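Local coordinates for protein glutamate receptor 1 (Adineta vaga, PDB 4IO4) that binds L-glutamate and other amino acids through this extracellular clamshell domain and probably gates an ion channel in response, at residues G134-T139 against S177-G182. Numbering follows the deposited sequence.
Sequences GIRIGT and SFMDIG. With SER (serine), chain C.
S177 OG donates to G134 O at 2.7 Å, the hydroxyl oxygen standing above the carbonyl plane of G134 (52° out of it) and not on a lone pair. What directs the hydroxyl across the gap is its torsion, OG anti to the backbone N (chi1 -167°). The same OG accepts a hydrogen bond from an ordered water, which in turn accepts from R136 N at 2.9 Å and, weakly, from R136 NE. The axes of strands 134-136 and 177-180 come within 5.8 Å of each other and run in roughly the same direction; G134 also has a backbone hydrogen bond to V176, but farther along side chains and this water bridge the two, and F178 N is left without a partner. R136, its chain bent at chi3, brings its guanidinium edge to F178 O: the NH2 to O distance is 3.0 Å, the N-H...O angle 162°, and the oxygen lies in the guanidinium plane. The other terminal nitrogen, NH1, donates to OG of the bound serine at 3.2 Å. That OG donates to OD2 of D180, which also takes the serine ammonium, N to OD2 being 2.8 Å; N105 holds OD1. On the apolar side, I135 CD1 meets F178 CD2 at 3.7 Å, and F202 packs edge-to-face with the F178 ring. A methionine in place of R136 offers no N-H, and would probably leave F178 O without its in-plane partner and the serine hydroxyl less firmly oriented, its link to this strand lost. R136 and D180, both L-glutamate-binding residues, thus line the ligand pocket of this bilobed domain from two strands. With R162 also close, the positive charge near R136 would probably favour an acidic ligand side chain, while D180 is matched to the amino group.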
loop_
_atom_site.group_PDB
_atom_site.type_symbol
_atom_site.label_atom_id
_atom_site.label_comp_id
_atom_site.label_asym_id
_atom_site.label_seq_id
_atom_site.Cartn_x
_atom_site.Cartn_y
_atom_site.Cartn_z
ATOM N N GLY A 134 -4.833 17.378 20.731
ATOM C CA GLY A 134 -5.835 17.698 19.732
ATOM C C GLY A 134 -6.019 16.581 18.715
ATOM O O GLY A 134 -5.055 16.024 18.182
ATOM N N ILE A 135 -7.267 16.236 18.438
ATOM C CA ILE A 135 -7.543 15.153 17.489
ATOM C C ILE A 135 -8.653 15.580 16.586
ATOM O O ILE A 135 -9.753 15.897 17.054
ATOM C CB ILE A 135 -7.996 13.875 18.209
ATOM C CG1 ILE A 135 -6.871 13.311 19.095
ATOM C CG2 ILE A 135 -8.523 12.857 17.186
ATOM C CD1 ILE A 135 -5.679 12.750 18.354
ATOM N N ARG A 136 -8.387 15.592 15.287
ATOM C CA ARG A 136 -9.410 15.906 14.326
ATOM C C ARG A 136 -10.454 14.784 14.282
ATOM O O ARG A 136 -10.143 13.639 13.947
ATOM C CB ARG A 136 -8.785 16.100 12.954
ATOM C CG ARG A 136 -8.076 17.429 12.750
ATOM C CD ARG A 136 -7.339 17.476 11.349
ATOM N NE ARG A 136 -6.165 16.612 11.384
ATOM C CZ ARG A 136 -5.778 15.806 10.400
ATOM N NH1 ARG A 136 -6.470 15.719 9.264
ATOM N NH2 ARG A 136 -4.687 15.069 10.572
ATOM N N ILE A 137 -11.693 15.106 14.604
ATOM C CA ILE A 137 -12.734 14.084 14.592
ATOM C C ILE A 137 -13.004 13.621 13.148
ATOM O O ILE A 137 -12.858 14.396 12.183
ATOM C CB ILE A 137 -14.021 14.572 15.276
ATOM C CG1 ILE A 137 -14.605 15.774 14.542
ATOM C CG2 ILE A 137 -13.741 14.884 16.775
ATOM C CD1 ILE A 137 -15.979 16.217 15.094
ATOM N N GLY A 138 -13.386 12.355 13.012
ATOM C CA GLY A 138 -13.703 11.768 11.724
ATOM C C GLY A 138 -12.473 11.527 10.862
ATOM O O GLY A 138 -12.543 11.596 9.640
ATOM N N THR A 139 -11.341 11.287 11.508
ATOM C CA THR A 139 -10.106 10.936 10.814
ATOM C C THR A 139 -9.559 9.651 11.370
ATOM O O THR A 139 -9.943 9.194 12.455
ATOM C CB THR A 139 -9.008 12.013 10.943
ATOM O OG1 THR A 139 -8.553 12.116 12.306
ATOM C CG2 THR A 139 -9.525 13.352 10.464
ATOM N N SER A 177 -0.765 17.069 18.063
ATOM C CA SER A 177 -1.805 16.428 17.294
ATOM C C SER A 177 -1.164 15.360 16.399
ATOM O O SER A 177 0.037 15.147 16.461
ATOM C CB SER A 177 -2.569 17.417 16.423
ATOM O OG SER A 177 -3.743 16.769 15.934
ATOM N N PHE A 178 -1.985 14.700 15.592
ATOM C CA PHE A 178 -1.522 13.715 14.599
ATOM C C PHE A 178 -1.764 14.182 13.173
ATOM O O PHE A 178 -2.815 14.761 12.880
ATOM C CB PHE A 178 -2.247 12.396 14.761
ATOM C CG PHE A 178 -2.064 11.744 16.103
ATOM C CD1 PHE A 178 -0.933 11.979 16.874
ATOM C CD2 PHE A 178 -3.020 10.853 16.579
ATOM C CE1 PHE A 178 -0.772 11.366 18.121
ATOM C CE2 PHE A 178 -2.852 10.241 17.840
ATOM C CZ PHE A 178 -1.714 10.492 18.588
ATOM N N MET A 179 -0.810 13.890 12.275
ATOM C CA MET A 179 -0.964 14.199 10.847
ATOM C C MET A 179 -0.377 13.077 10.008
ATOM O O MET A 179 0.607 12.455 10.398
ATOM C CB MET A 179 -0.223 15.473 10.428
ATOM C CG MET A 179 -0.933 16.767 10.685
ATOM S SD MET A 179 -0.073 18.151 9.879
ATOM C CE MET A 179 -0.740 18.057 8.232
ATOM N N ASP A 180 -0.944 12.884 8.819
ATOM C CA ASP A 180 -0.368 11.985 7.847
ATOM C C ASP A 180 0.983 12.525 7.487
ATOM O O ASP A 180 1.198 13.727 7.466
ATOM C CB ASP A 180 -1.206 11.913 6.576
ATOM C CG ASP A 180 -2.608 11.387 6.816
ATOM O OD1 ASP A 180 -2.776 10.463 7.649
ATOM O OD2 ASP A 180 -3.548 11.903 6.162
ATOM N N ILE A 181 1.895 11.618 7.190
ATOM C CA ILE A 181 3.268 11.976 6.971
ATOM C C ILE A 181 3.516 12.892 5.782
ATOM O O ILE A 181 4.312 13.830 5.883
ATOM C CB ILE A 181 4.127 10.708 6.856
ATOM C CG1 ILE A 181 5.610 11.070 7.010
ATOM C CG2 ILE A 181 3.842 9.945 5.580
ATOM C CD1 ILE A 181 6.480 9.847 7.258
ATOM N N GLY A 182 2.838 12.649 4.663
ATOM C CA GLY A 182 3.098 13.434 3.465
ATOM C C GLY A 182 2.759 14.887 3.700
ATOM O O GLY A 182 3.568 15.768 3.446
HETATM N N SER C . -5.952 10.496 5.935
HETATM C CA SER C . -6.837 10.848 7.107
HETATM C C SER C . -8.185 10.190 6.974
HETATM O O SER C . -8.555 9.679 5.870
HETATM C CB SER C . -7.006 12.364 7.273
HETATM O OG SER C . -5.831 12.951 7.800
HETATM O OXT SER C . -8.913 10.171 7.984
HETATM O O HOH W 1 -5.669 15.172 14.234
#